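PDB 4ECG: putative iron-regulated protein A from Parabacteroides distasonis ATCC 8503, which binds calcium ions and belongs to the imelysin-like M75 family, which makes it a putative metallopeptidase with a probable link to iron regulation. Local coordinates for residues 54-57 / 58-62; 83-86 / 87-91; 181-184 / 185-189; 281-284 / 285-289. All coordinates share one frame; numbering follows the deposited sequence.

Contact 1. Residues 54-57 / 58-62; sequences KMTA and YKNAV
Met55 and Tyr58 make a Met-aromatic contact one turn apart on helix 29-68, an example of how neighbouring turns of a helix prepare a surface for other helices. The selenium of Met55, a selenomethionine here, approaches the phenol ring obliquely: SE lies 3.8 Å from CD2 of Tyr58 and 4.9 Å from the centre of that ring. Its direction is 55° off the ring normal. Both side chains set off the same way, with CG anti to the backbone N (chi1 -170° for Met55, 165° for Tyr58), and Met55 then bends at its next two torsions, which brings SE up to CD2. Val62 CG2, from the following turn, sits 3.3 Å above one face of the Tyr58 ring, toward its rim. The backbone beneath is regular, with Tyr58 N bonded to Lys54 O at 2.9 Å and Ala61 N to Ala57 O at 2.8 Å. Around the helix, Thr56 and Asn60 run side by side, CG2 of Thr56 being 3.7 Å from ND2 of Asn60, while Thr56 OG1 is hydrogen-bonded to Leu52 O. Met184 of helix 171-196, Phe148 and Ala151 of helix 147-155, and Val84 and Ala80 of helix 71-89 close round the Met55-Tyr58 side. This i to i+3 Met-aromatic pair, selenium replacing sulfur, is buried where helix 29-68 packs against those three helices of the imelysin-like fold.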
ATOM      1  N   LYS A  54      -7.062   8.979  10.376  1.00 49.44           N
ATOM      2  CA  LYS A  54      -6.833   9.893   9.269  1.00 49.02           C
ATOM      3  C   LYS A  54      -7.971   9.816   8.239  1.00 50.18           C
ATOM      4  O   LYS A  54      -8.274  10.826   7.582  1.00 48.80           O
ATOM      5  CB  LYS A  54      -5.484   9.650   8.567  1.00 53.23           C
ATOM      6  CG  LYS A  54      -4.226   9.599   9.432  1.00 56.03           C
ATOM      7  CD  LYS A  54      -3.558  10.934   9.575  1.00 61.68           C
ATOM      8  CE  LYS A  54      -2.358  10.922  10.535  1.00 62.43           C
ATOM      9  NZ  LYS A  54      -1.190  10.307   9.871  1.00 62.85           N
HETATM   10  N   MSE A  55      -8.593   8.635   8.091  1.00 49.19           N
HETATM   11  CA  MSE A  55      -9.735   8.469   7.182  1.00 47.38           C
HETATM   12  C   MSE A  55     -10.988   9.196   7.684  1.00 47.70           C
HETATM   13  O   MSE A  55     -11.703   9.783   6.914  1.00 52.73           O
HETATM   14  CB  MSE A  55     -10.036   6.991   6.898  1.00 44.89           C
HETATM   15  CG  MSE A  55     -11.034   6.766   5.782  1.00 44.01           C
HETATM   16 SE   MSE A  55     -10.350   7.353   4.009  0.75 38.25          SE
HETATM   17  CE  MSE A  55      -9.395   5.745   3.602  1.00 38.36           C
ATOM     18  N   THR A  56     -11.246   9.140   8.961  1.00 50.20           N
ATOM     19  CA  THR A  56     -12.278   9.952   9.571  1.00 52.58           C
ATOM     20  C   THR A  56     -12.002  11.450   9.371  1.00 53.07           C
ATOM     21  O   THR A  56     -12.910  12.173   9.023  1.00 57.79           O
ATOM     22  CB  THR A  56     -12.473   9.565  11.057  1.00 52.96           C
ATOM     23  OG1 THR A  56     -12.683   8.128  11.156  1.00 47.80           O
ATOM     24  CG2 THR A  56     -13.674  10.397  11.750  1.00 51.58           C
ATOM     25  N   ALA A  57     -10.766  11.926   9.498  1.00 54.48           N
ATOM     26  CA  ALA A  57     -10.487  13.363   9.204  1.00 50.19           C
ATOM     27  C   ALA A  57     -10.727  13.654   7.721  1.00 52.51           C
ATOM     28  O   ALA A  57     -11.319  14.699   7.337  1.00 51.57           O
ATOM     29  CB  ALA A  57      -9.082  13.760   9.580  1.00 46.12           C
ATOM     30  N   TYR A  58     -10.313  12.718   6.876  1.00 50.86           N
ATOM     31  CA  TYR A  58     -10.514  12.904   5.455  1.00 47.75           C
ATOM     32  C   TYR A  58     -12.009  13.026   5.074  1.00 50.11           C
ATOM     33  O   TYR A  58     -12.365  13.926   4.324  1.00 49.40           O
ATOM     34  CB  TYR A  58      -9.834  11.830   4.655  1.00 45.21           C
ATOM     35  CG  TYR A  58     -10.325  11.801   3.232  1.00 45.06           C
ATOM     36  CD1 TYR A  58      -9.807  12.637   2.259  1.00 45.57           C
ATOM     37  CD2 TYR A  58     -11.298  10.895   2.851  1.00 43.62           C
ATOM     38  CE1 TYR A  58     -10.301  12.589   0.932  1.00 46.56           C
ATOM     39  CE2 TYR A  58     -11.758  10.811   1.547  1.00 47.20           C
ATOM     40  CZ  TYR A  58     -11.285  11.661   0.604  1.00 44.64           C
ATOM     41  OH  TYR A  58     -11.865  11.549  -0.599  1.00 45.08           O
ATOM     42  N   LYS A  59     -12.880  12.164   5.601  1.00 50.05           N
ATOM     43  CA  LYS A  59     -14.308  12.190   5.250  1.00 50.24           C
ATOM     44  C   LYS A  59     -14.945  13.490   5.802  1.00 50.65           C
ATOM     45  O   LYS A  59     -15.696  14.142   5.087  1.00 51.05           O
ATOM     46  CB  LYS A  59     -15.005  10.881   5.691  1.00 53.67           C
ATOM     47  CG  LYS A  59     -16.487  10.909   6.004  1.00 60.85           C
ATOM     48  CD  LYS A  59     -17.302  10.816   4.723  1.00 67.83           C
ATOM     49  CE  LYS A  59     -18.796  10.934   5.017  1.00 73.08           C
ATOM     50  NZ  LYS A  59     -19.469  11.374   3.767  1.00 71.08           N
ATOM     51  N   ASN A  60     -14.583  13.897   7.024  1.00 49.73           N
ATOM     52  CA  ASN A  60     -15.042  15.177   7.594  1.00 51.78           C
ATOM     53  C   ASN A  60     -14.579  16.364   6.755  1.00 48.46           C
ATOM     54  O   ASN A  60     -15.368  17.265   6.529  1.00 46.72           O
ATOM     55  CB  ASN A  60     -14.649  15.365   9.078  1.00 56.28           C
ATOM     56  CG  ASN A  60     -15.356  14.371   9.995  1.00 58.19           C
ATOM     57  OD1 ASN A  60     -16.490  14.006   9.740  1.00 61.70           O
ATOM     58  ND2 ASN A  60     -14.672  13.896  11.021  1.00 59.70           N
ATOM     59  N   ALA A  61     -13.360  16.325   6.235  1.00 44.06           N
ATOM     60  CA  ALA A  61     -12.863  17.429   5.404  1.00 44.25           C
ATOM     61  C   ALA A  61     -13.562  17.454   4.046  1.00 46.31           C
ATOM     62  O   ALA A  61     -13.912  18.501   3.565  1.00 47.68           O
ATOM     63  CB  ALA A  61     -11.354  17.335   5.214  1.00 40.49           C
ATOM     64  N   VAL A  62     -13.743  16.298   3.414  1.00 48.61           N
ATOM     65  CA  VAL A  62     -14.522  16.200   2.177  1.00 47.81           C
ATOM     66  C   VAL A  62     -15.966  16.726   2.413  1.00 44.95           C
ATOM     67  O   VAL A  62     -16.493  17.481   1.638  1.00 49.26           O
ATOM     68  CB  VAL A  62     -14.551  14.737   1.662  1.00 46.46           C
ATOM     69  CG1 VAL A  62     -15.733  14.534   0.723  1.00 48.29           C
ATOM     70  CG2 VAL A  62     -13.246  14.380   0.975  1.00 46.41           C
TER

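Contact 2. Residues 83-86 / 87-91; sequences AVRV and PWEQS
Arg85 and Glu89 stack across one turn near the end of helix 71-89, beside the calcium ion held by Glu92 and Asp109. This is the closely packed part. The guanidinium and carboxylate planes are only 15° apart, and OE2 of Glu89 lies over one face of the guanidinium, 3.3 Å from Arg85 NH2. No N-H points at that oxygen, so the salt bridge rests on charge alone; NH1 of Arg85 instead bridges to Asp109. An extended arginine, its CG anti to the backbone N (chi1 -166°), and a glutamate bent at chi2 (-62°) bring the two flat groups into this overlap. Glu89 is a known ligand of that site, though not bound in this model; its side chain comes within about 3 Å of a calcium ion. Tight packing continues at Pro87, which has no N-H to return to the turn before and kinks the helix: its CD lies 3.1 Å from Ala83 O. The partly exposed Val86 marks the looser side. The side chains of Val86 and Gln90 run alongside each other, CG1 of Val86 being 3.6 Å from NE2 of Gln90, and the amide finds its polar partners in Asn290 and Arg303. Where the helix gives way to a turn, Trp88 O takes two bonds from the same face of its plane, from Ser91 N at 3.1 Å and Ser91 OG at 2.7 Å.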
ATOM      1  N   ALA A  83      -2.689  12.501   3.426  1.00 43.10           N
ATOM      2  CA  ALA A  83      -2.316  12.090   4.777  1.00 46.13           C
ATOM      3  C   ALA A  83      -2.903  10.700   5.132  1.00 46.73           C
ATOM      4  O   ALA A  83      -2.235   9.910   5.745  1.00 48.03           O
ATOM      5  CB  ALA A  83      -2.723  13.150   5.799  1.00 40.00           C
ATOM      6  N   VAL A  84      -4.139  10.394   4.726  1.00 47.59           N
ATOM      7  CA  VAL A  84      -4.688   9.045   4.957  1.00 47.57           C
ATOM      8  C   VAL A  84      -3.983   8.028   4.079  1.00 45.91           C
ATOM      9  O   VAL A  84      -3.873   6.848   4.423  1.00 50.34           O
ATOM     10  CB  VAL A  84      -6.257   8.948   4.844  1.00 43.59           C
ATOM     11  CG1 VAL A  84      -6.789   9.053   3.428  1.00 42.83           C
ATOM     12  CG2 VAL A  84      -6.707   7.656   5.446  1.00 41.98           C
ATOM     13  N   ARG A  85      -3.480   8.486   2.943  1.00 45.89           N
ATOM     14  CA  ARG A  85      -2.792   7.598   2.058  1.00 45.31           C
ATOM     15  C   ARG A  85      -1.421   7.121   2.568  1.00 44.69           C
ATOM     16  O   ARG A  85      -0.951   6.094   2.128  1.00 46.39           O
ATOM     17  CB  ARG A  85      -2.646   8.243   0.680  1.00 46.98           C
ATOM     18  CG  ARG A  85      -2.238   7.217  -0.363  1.00 50.63           C
ATOM     19  CD  ARG A  85      -2.602   7.610  -1.758  1.00 53.37           C
ATOM     20  NE  ARG A  85      -2.162   6.587  -2.697  1.00 52.45           N
ATOM     21  CZ  ARG A  85      -2.882   5.540  -3.082  1.00 48.76           C
ATOM     22  NH1 ARG A  85      -4.104   5.334  -2.655  1.00 49.73           N
ATOM     23  NH2 ARG A  85      -2.357   4.694  -3.926  1.00 51.59           N
ATOM     24  N   VAL A  86      -0.788   7.881   3.467  1.00 49.19           N
ATOM     25  CA  VAL A  86       0.521   7.489   4.028  1.00 45.43           C
ATOM     26  C   VAL A  86       0.363   6.140   4.713  1.00 44.88           C
ATOM     27  O   VAL A  86       0.996   5.179   4.295  1.00 44.95           O
ATOM     28  CB  VAL A  86       1.191   8.577   4.880  1.00 43.89           C
ATOM     29  CG1 VAL A  86       2.485   8.062   5.549  1.00 42.16           C
ATOM     30  CG2 VAL A  86       1.482   9.836   4.025  1.00 39.74           C
ATOM     31  N   PRO A  87      -0.547   6.025   5.680  1.00 44.46           N
ATOM     32  CA  PRO A  87      -0.588   4.747   6.406  1.00 45.77           C
ATOM     33  C   PRO A  87      -1.121   3.599   5.584  1.00 44.88           C
ATOM     34  O   PRO A  87      -0.723   2.460   5.789  1.00 43.38           O
ATOM     35  CB  PRO A  87      -1.476   5.034   7.631  1.00 45.58           C
ATOM     36  CG  PRO A  87      -2.209   6.253   7.283  1.00 45.78           C
ATOM     37  CD  PRO A  87      -1.305   7.055   6.367  1.00 43.53           C
ATOM     38  N   TRP A  88      -1.990   3.900   4.641  1.00 46.05           N
ATOM     39  CA  TRP A  88      -2.486   2.863   3.784  1.00 46.40           C
ATOM     40  C   TRP A  88      -1.335   2.305   2.960  1.00 47.48           C
ATOM     41  O   TRP A  88      -1.212   1.101   2.818  1.00 45.76           O
ATOM     42  CB  TRP A  88      -3.603   3.375   2.877  1.00 46.97           C
ATOM     43  CG  TRP A  88      -3.923   2.445   1.737  1.00 46.88           C
ATOM     44  CD1 TRP A  88      -3.738   2.693   0.406  1.00 50.54           C
ATOM     45  CD2 TRP A  88      -4.473   1.093   1.794  1.00 45.52           C
ATOM     46  NE1 TRP A  88      -4.118   1.640  -0.337  1.00 52.41           N
ATOM     47  CE2 TRP A  88      -4.574   0.646   0.433  1.00 48.92           C
ATOM     48  CE3 TRP A  88      -4.876   0.257   2.804  1.00 51.85           C
ATOM     49  CZ2 TRP A  88      -5.028  -0.607   0.095  1.00 49.57           C
ATOM     50  CZ3 TRP A  88      -5.348  -1.017   2.465  1.00 55.41           C
ATOM     51  CH2 TRP A  88      -5.413  -1.436   1.143  1.00 52.72           C
ATOM     52  N   GLU A  89      -0.494   3.154   2.400  1.00 43.81           N
ATOM     53  CA  GLU A  89       0.570   2.642   1.562  1.00 44.37           C
ATOM     54  C   GLU A  89       1.669   2.014   2.434  1.00 44.93           C
ATOM     55  O   GLU A  89       2.341   1.086   2.002  1.00 43.64           O
ATOM     56  CB  GLU A  89       1.152   3.746   0.679  1.00 43.44           C
ATOM     57  CG  GLU A  89       0.279   4.246  -0.427  1.00 49.00           C
ATOM     58  CD  GLU A  89      -0.077   3.188  -1.453  1.00 52.36           C
ATOM     59  OE1 GLU A  89       0.771   2.741  -2.234  1.00 60.75           O
ATOM     60  OE2 GLU A  89      -1.241   2.813  -1.496  1.00 65.10           O
ATOM     61  N   GLN A  90       1.828   2.526   3.659  1.00 42.83           N
ATOM     62  CA  GLN A  90       2.703   1.937   4.663  1.00 44.48           C
ATOM     63  C   GLN A  90       2.184   0.604   5.185  1.00 50.14           C
ATOM     64  O   GLN A  90       2.812  -0.010   6.058  1.00 45.68           O
ATOM     65  CB  GLN A  90       2.992   2.927   5.808  1.00 46.03           C
ATOM     66  CG  GLN A  90       3.852   4.093   5.322  1.00 48.29           C
ATOM     67  CD  GLN A  90       4.411   4.978   6.415  1.00 49.24           C
ATOM     68  OE1 GLN A  90       4.057   4.866   7.561  1.00 45.92           O
ATOM     69  NE2 GLN A  90       5.276   5.882   6.031  1.00 45.68           N
ATOM     70  N   SER A  91       1.084   0.102   4.606  1.00 51.32           N
ATOM     71  CA  SER A  91       0.504  -1.154   5.075  1.00 48.73           C
ATOM     72  C   SER A  91       0.519  -2.231   4.028  1.00 44.80           C
ATOM     73  O   SER A  91       0.014  -3.329   4.271  1.00 48.14           O
ATOM     74  CB  SER A  91      -0.928  -0.929   5.561  1.00 48.20           C
ATOM     75  OG  SER A  91      -1.831  -0.932   4.487  1.00 46.80           O
TER

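Contact 3. Residues 181-184 / 185-189; sequences SERM and LSDTQ
Met184, Leu185 and Arg183 carry this stretch of helix 171-196, where three successive residues serve three different surroundings. Met184, a selenomethionine, packs its side chain on Phe148 and Ala151 of helix 147-155, but its carbonyl does the local work. Met184 O accepts from Thr188 N at 3.1 Å and from Thr188 OG1 at 2.9 Å, the two donors arriving from opposite faces of the carbonyl plane and the hydroxyl from well above it. This spends the threonine's polar atom on its own helix, while its side chain packs against helix 29-68. Leu185 follows the ordinary pattern, its N bonded to Ser181 O at 3.1 Å and its CB resting 3.6 Å from Glu182 O, and its branch reaches Thr56. Arg183 turns to another side of the helix and forms an i to i+4 salt bridge, NE to Asp187 OD1 at 3.0 Å. The chain bends at chi2 (60°), which swings NE back over the next turn. The aspartate oxygen sits in the guanidinium plane, whereas NE meets OD1 on its syn side but 32° out of the carboxylate plane; the two groups stand 81° apart. Ser107 holds the other oxygen, OD2, and Ser131 O receives NH1 of the arginine. A leucine in place of Arg183 would probably leave Asp187 OD1 without its charged mate and Ser131 O without this donor. One water closes the bridge, accepting from Arg183 NH2 at 3.0 Å and donating to Asp187 OD1 at 2.8 Å.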
ATOM      1  N   SER A 181     -16.178   8.615  -0.662  1.00 43.65           N
ATOM      2  CA  SER A 181     -15.512   8.867   0.585  1.00 42.98           C
ATOM      3  C   SER A 181     -16.215   8.177   1.785  1.00 42.73           C
ATOM      4  O   SER A 181     -15.518   7.722   2.688  1.00 41.29           O
ATOM      5  CB  SER A 181     -15.427  10.371   0.837  1.00 45.27           C
ATOM      6  OG  SER A 181     -14.885  11.084  -0.256  1.00 43.85           O
ATOM      7  N   GLU A 182     -17.547   8.062   1.782  1.00 46.35           N
ATOM      8  CA  GLU A 182     -18.275   7.220   2.782  1.00 50.62           C
ATOM      9  C   GLU A 182     -17.749   5.799   2.729  1.00 47.26           C
ATOM     10  O   GLU A 182     -17.548   5.151   3.728  1.00 48.58           O
ATOM     11  CB  GLU A 182     -19.785   7.129   2.500  1.00 53.47           C
ATOM     12  CG  GLU A 182     -20.616   8.212   3.157  1.00 69.10           C
ATOM     13  CD  GLU A 182     -22.052   8.377   2.596  1.00 72.30           C
ATOM     14  OE1 GLU A 182     -22.765   7.360   2.311  1.00 77.35           O
ATOM     15  OE2 GLU A 182     -22.448   9.558   2.482  1.00 64.64           O
ATOM     16  N   ARG A 183     -17.582   5.301   1.522  1.00 45.21           N
ATOM     17  CA  ARG A 183     -17.213   3.936   1.347  1.00 45.94           C
ATOM     18  C   ARG A 183     -15.707   3.751   1.673  1.00 45.24           C
ATOM     19  O   ARG A 183     -15.329   2.710   2.206  1.00 44.13           O
ATOM     20  CB  ARG A 183     -17.580   3.467  -0.069  1.00 44.56           C
ATOM     21  CG  ARG A 183     -17.102   2.043  -0.376  1.00 48.85           C
ATOM     22  CD  ARG A 183     -17.742   1.071   0.613  1.00 47.61           C
ATOM     23  NE  ARG A 183     -17.561  -0.340   0.289  1.00 50.31           N
ATOM     24  CZ  ARG A 183     -18.402  -1.080  -0.455  1.00 50.36           C
ATOM     25  NH1 ARG A 183     -19.463  -0.581  -1.009  1.00 48.22           N
ATOM     26  NH2 ARG A 183     -18.155  -2.353  -0.662  1.00 50.65           N
HETATM   27  N   MSE A 184     -14.865   4.751   1.389  1.00 40.46           N
HETATM   28  CA  MSE A 184     -13.470   4.657   1.796  1.00 42.81           C
HETATM   29  C   MSE A 184     -13.413   4.473   3.340  1.00 44.52           C
HETATM   30  O   MSE A 184     -12.701   3.589   3.806  1.00 45.93           O
HETATM   31  CB  MSE A 184     -12.614   5.847   1.330  1.00 38.37           C
HETATM   32  CG  MSE A 184     -12.251   5.828  -0.139  1.00 37.63           C
HETATM   33 SE   MSE A 184     -11.703   7.520  -0.880  0.75 34.95          SE
HETATM   34  CE  MSE A 184     -10.226   7.730   0.301  1.00 34.30           C
ATOM     35  N   LEU A 185     -14.191   5.273   4.083  1.00 43.96           N
ATOM     36  CA  LEU A 185     -14.253   5.224   5.569  1.00 46.56           C
ATOM     37  C   LEU A 185     -14.762   3.889   6.053  1.00 46.44           C
ATOM     38  O   LEU A 185     -14.208   3.291   6.947  1.00 47.41           O
ATOM     39  CB  LEU A 185     -15.141   6.359   6.164  1.00 46.53           C
ATOM     40  CG  LEU A 185     -15.256   6.429   7.688  1.00 49.88           C
ATOM     41  CD1 LEU A 185     -13.872   6.418   8.348  1.00 46.90           C
ATOM     42  CD2 LEU A 185     -16.137   7.603   8.128  1.00 45.54           C
ATOM     43  N   SER A 186     -15.816   3.423   5.435  1.00 46.91           N
ATOM     44  CA  SER A 186     -16.451   2.173   5.818  1.00 50.25           C
ATOM     45  C   SER A 186     -15.445   0.985   5.665  1.00 50.09           C
ATOM     46  O   SER A 186     -15.349   0.126   6.557  1.00 48.17           O
ATOM     47  CB  SER A 186     -17.679   1.973   4.923  1.00 50.54           C
ATOM     48  OG  SER A 186     -18.253   0.753   5.195  1.00 57.97           O
ATOM     49  N   ASP A 187     -14.718   0.951   4.539  1.00 45.99           N
ATOM     50  CA  ASP A 187     -13.757  -0.113   4.246  1.00 46.49           C
ATOM     51  C   ASP A 187     -12.632  -0.056   5.286  1.00 47.33           C
ATOM     52  O   ASP A 187     -12.230  -1.072   5.820  1.00 51.58           O
ATOM     53  CB  ASP A 187     -13.193  -0.014   2.810  1.00 45.07           C
ATOM     54  CG  ASP A 187     -14.220  -0.418   1.698  1.00 48.38           C
ATOM     55  OD1 ASP A 187     -15.255  -1.065   2.023  1.00 48.74           O
ATOM     56  OD2 ASP A 187     -13.964  -0.107   0.469  1.00 48.02           O
ATOM     57  N   THR A 188     -12.194   1.149   5.628  1.00 47.65           N
ATOM     58  CA  THR A 188     -11.159   1.375   6.650  1.00 45.15           C
ATOM     59  C   THR A 188     -11.593   0.934   8.040  1.00 45.75           C
ATOM     60  O   THR A 188     -10.840   0.299   8.743  1.00 45.23           O
ATOM     61  CB  THR A 188     -10.662   2.852   6.653  1.00 43.41           C
ATOM     62  OG1 THR A 188     -10.297   3.239   5.313  1.00 42.11           O
ATOM     63  CG2 THR A 188      -9.427   3.005   7.558  1.00 41.15           C
ATOM     64  N   GLN A 189     -12.814   1.274   8.427  1.00 47.95           N
ATOM     65  CA  GLN A 189     -13.400   0.719   9.635  1.00 52.39           C
ATOM     66  C   GLN A 189     -13.372  -0.795   9.578  1.00 50.50           C
ATOM     67  O   GLN A 189     -12.993  -1.412  10.561  1.00 47.51           O
ATOM     68  CB  GLN A 189     -14.845   1.206   9.875  1.00 54.02           C
ATOM     69  CG  GLN A 189     -14.890   2.659  10.338  1.00 59.84           C
ATOM     70  CD  GLN A 189     -16.247   3.333  10.153  1.00 61.80           C
ATOM     71  OE1 GLN A 189     -17.156   2.762   9.532  1.00 61.10           O
ATOM     72  NE2 GLN A 189     -16.384   4.570  10.688  1.00 55.60           N
TER
HETATM   73  O   HOH W   1     -15.938  -3.591   1.011  1.00 42.94           O

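Contact 4. Residues 281-284 / 285-289; sequences SWNS and LDDYK
Asn283 occupies the N-cap position of helix 284-300, whose first turn is closed by Asp287 N bonding to Asn283 O at 3.0 Å and Tyr288 N to Ser284 O at 2.9 Å. The asparagine side chain makes no capping bond. Instead its ND2 reaches forward to the carboxylate of Asp287, 2.8 Å from OD1, in line with its own amide plane but from above the carboxylate, the two planes being 63° apart; Asn283 OD1 takes a bond from Arg82. Asp287 also bridges to Arg85 and bonds Ser278 OG, so Asn283 is one of three groups positioning a carboxylate beside the calcium-site region. With CG anti to its carbonyl carbon (chi1 -47°), Tyr288 lays one ring face across the start of the helix, and Ser284 O stands 3.1 Å above the plane of the Tyr288 ring, over its centre. The ring also packs on Val246 and Ile251 of helix 239-259 and on Ile341 of helix 324-343. With an alanine at this position, Ser284 O is likely to lose its aromatic cover and a gap to open toward those two helices. At the helix's opening edge one water donates to Trp282 O at 3.0 Å and accepts from Asp286 N at 3.1 Å.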
ATOM      1  N   SER A 281      -2.639  13.372  -8.657  1.00 43.27           N
ATOM      2  CA  SER A 281      -2.225  14.187  -7.552  1.00 42.75           C
ATOM      3  C   SER A 281      -0.709  14.266  -7.418  1.00 43.89           C
ATOM      4  O   SER A 281      -0.213  14.983  -6.518  1.00 40.00           O
ATOM      5  CB  SER A 281      -2.805  13.625  -6.246  1.00 43.49           C
ATOM      6  OG  SER A 281      -2.288  12.349  -5.975  1.00 39.17           O
ATOM      7  N   TRP A 282       0.014  13.558  -8.279  1.00 40.43           N
ATOM      8  CA  TRP A 282       1.493  13.444  -8.157  1.00 43.00           C
ATOM      9  C   TRP A 282       1.874  12.857  -6.809  1.00 43.23           C
ATOM     10  O   TRP A 282       2.646  13.440  -6.080  1.00 44.94           O
ATOM     11  CB  TRP A 282       2.195  14.808  -8.330  1.00 39.81           C
ATOM     12  CG  TRP A 282       2.042  15.488  -9.679  1.00 45.45           C
ATOM     13  CD1 TRP A 282       1.187  15.142 -10.721  1.00 46.39           C
ATOM     14  CD2 TRP A 282       2.749  16.701 -10.174  1.00 43.64           C
ATOM     15  NE1 TRP A 282       1.320  16.011 -11.770  1.00 48.60           N
ATOM     16  CE2 TRP A 282       2.238  16.950 -11.515  1.00 47.44           C
ATOM     17  CE3 TRP A 282       3.691  17.570  -9.641  1.00 46.44           C
ATOM     18  CZ2 TRP A 282       2.676  18.021 -12.286  1.00 51.35           C
ATOM     19  CZ3 TRP A 282       4.129  18.658 -10.410  1.00 46.21           C
ATOM     20  CH2 TRP A 282       3.634  18.881 -11.702  1.00 50.05           C
ATOM     21  N   ASN A 283       1.295  11.719  -6.441  1.00 43.38           N
ATOM     22  CA  ASN A 283       1.596  11.104  -5.168  1.00 44.90           C
ATOM     23  C   ASN A 283       2.347   9.818  -5.401  1.00 43.07           C
ATOM     24  O   ASN A 283       2.522   9.051  -4.484  1.00 42.39           O
ATOM     25  CB  ASN A 283       0.308  10.855  -4.343  1.00 45.09           C
ATOM     26  CG  ASN A 283       0.479  11.094  -2.826  1.00 44.41           C
ATOM     27  OD1 ASN A 283       0.571  12.244  -2.335  1.00 43.89           O
ATOM     28  ND2 ASN A 283       0.406  10.004  -2.071  1.00 43.26           N
ATOM     29  N   SER A 284       2.838   9.595  -6.603  1.00 41.69           N
ATOM     30  CA  SER A 284       3.287   8.249  -6.957  1.00 43.97           C
ATOM     31  C   SER A 284       4.553   7.853  -6.205  1.00 46.63           C
ATOM     32  O   SER A 284       4.601   6.785  -5.545  1.00 44.24           O
ATOM     33  CB  SER A 284       3.493   8.148  -8.454  1.00 42.01           C
ATOM     34  OG  SER A 284       2.452   8.873  -9.107  1.00 43.83           O
ATOM     35  N   LEU A 285       5.560   8.713  -6.294  1.00 43.25           N
ATOM     36  CA  LEU A 285       6.830   8.472  -5.585  1.00 44.49           C
ATOM     37  C   LEU A 285       6.659   8.404  -4.078  1.00 41.46           C
ATOM     38  O   LEU A 285       7.299   7.584  -3.453  1.00 41.25           O
ATOM     39  CB  LEU A 285       7.908   9.500  -5.961  1.00 43.56           C
ATOM     40  CG  LEU A 285       8.335   9.445  -7.445  1.00 46.15           C
ATOM     41  CD1 LEU A 285       9.250  10.612  -7.790  1.00 47.04           C
ATOM     42  CD2 LEU A 285       8.946   8.085  -7.804  1.00 41.17           C
ATOM     43  N   ASP A 286       5.811   9.228  -3.481  1.00 41.88           N
ATOM     44  CA  ASP A 286       5.523   9.066  -2.029  1.00 47.22           C
ATOM     45  C   ASP A 286       4.895   7.675  -1.774  1.00 45.71           C
ATOM     46  O   ASP A 286       5.271   6.966  -0.825  1.00 43.23           O
ATOM     47  CB  ASP A 286       4.556  10.150  -1.473  1.00 56.46           C
ATOM     48  CG  ASP A 286       5.220  11.490  -1.231  1.00 61.26           C
ATOM     49  OD1 ASP A 286       6.328  11.531  -0.664  1.00 72.93           O
ATOM     50  OD2 ASP A 286       4.593  12.511  -1.590  1.00 76.63           O
ATOM     51  N   ASP A 287       3.966   7.260  -2.633  1.00 39.94           N
ATOM     52  CA  ASP A 287       3.366   5.926  -2.485  1.00 41.34           C
ATOM     53  C   ASP A 287       4.447   4.861  -2.499  1.00 42.27           C
ATOM     54  O   ASP A 287       4.524   4.033  -1.593  1.00 41.13           O
ATOM     55  CB  ASP A 287       2.370   5.623  -3.587  1.00 42.60           C
ATOM     56  CG  ASP A 287       1.075   6.497  -3.529  1.00 45.02           C
ATOM     57  OD1 ASP A 287       0.835   7.229  -2.536  1.00 49.99           O
ATOM     58  OD2 ASP A 287       0.308   6.425  -4.513  1.00 45.68           O
ATOM     59  N   TYR A 288       5.316   4.900  -3.509  1.00 41.84           N
ATOM     60  CA  TYR A 288       6.263   3.808  -3.673  1.00 42.27           C
ATOM     61  C   TYR A 288       7.246   3.728  -2.514  1.00 44.17           C
ATOM     62  O   TYR A 288       7.516   2.644  -2.004  1.00 47.90           O
ATOM     63  CB  TYR A 288       7.012   3.862  -4.994  1.00 43.62           C
ATOM     64  CG  TYR A 288       6.191   4.099  -6.266  1.00 41.15           C
ATOM     65  CD1 TYR A 288       4.899   3.658  -6.400  1.00 39.75           C
ATOM     66  CD2 TYR A 288       6.760   4.749  -7.335  1.00 43.96           C
ATOM     67  CE1 TYR A 288       4.167   3.876  -7.566  1.00 40.49           C
ATOM     68  CE2 TYR A 288       6.048   4.959  -8.508  1.00 48.61           C
ATOM     69  CZ  TYR A 288       4.742   4.546  -8.602  1.00 45.72           C
ATOM     70  OH  TYR A 288       4.049   4.838  -9.744  1.00 45.21           O
ATOM     71  N   LYS A 289       7.781   4.877  -2.107  1.00 49.91           N
ATOM     72  CA  LYS A 289       8.572   4.997  -0.903  1.00 49.66           C
ATOM     73  C   LYS A 289       7.810   4.453   0.298  1.00 48.33           C
ATOM     74  O   LYS A 289       8.393   3.722   1.132  1.00 43.47           O
ATOM     75  CB  LYS A 289       8.990   6.484  -0.645  1.00 54.97           C
ATOM     76  CG  LYS A 289       9.695   6.749   0.681  1.00 58.17           C
ATOM     77  CD  LYS A 289       9.457   8.168   1.203  1.00 66.32           C
ATOM     78  CE  LYS A 289       8.164   8.263   1.994  1.00 69.69           C
ATOM     79  NZ  LYS A 289       7.827   9.665   2.321  1.00 74.55           N
TER
HETATM   80  O   HOH W   2       4.849  11.821  -4.825  1.00 41.26           O

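In the fold
Contact 2 touches both contact 1 and contact 4. Contacts 2 and 4, with centres 11 Å apart, are joined by the salt bridge from Arg85 NE to Asp287 OD1 (3.1 Å), which ties helix 71-89 to helix 284-300; the Asp287 side chain ends about 6 Å from a bound calcium ion. Contacts 1 and 3, on the same side of the chain's centre, meet where Tyr58 OH and Ser181 OG, 3.1 Å apart, probably share a hydrogen bond. Contact 1 meets contact 2 by packing, with Met55 N 3.4 Å from Val84 CG2. Contacts 3 and 4 stay about 11 Å apart at their nearest atoms, and the Met55 and Met184 side chains about 12 Å from a bound calcium ion.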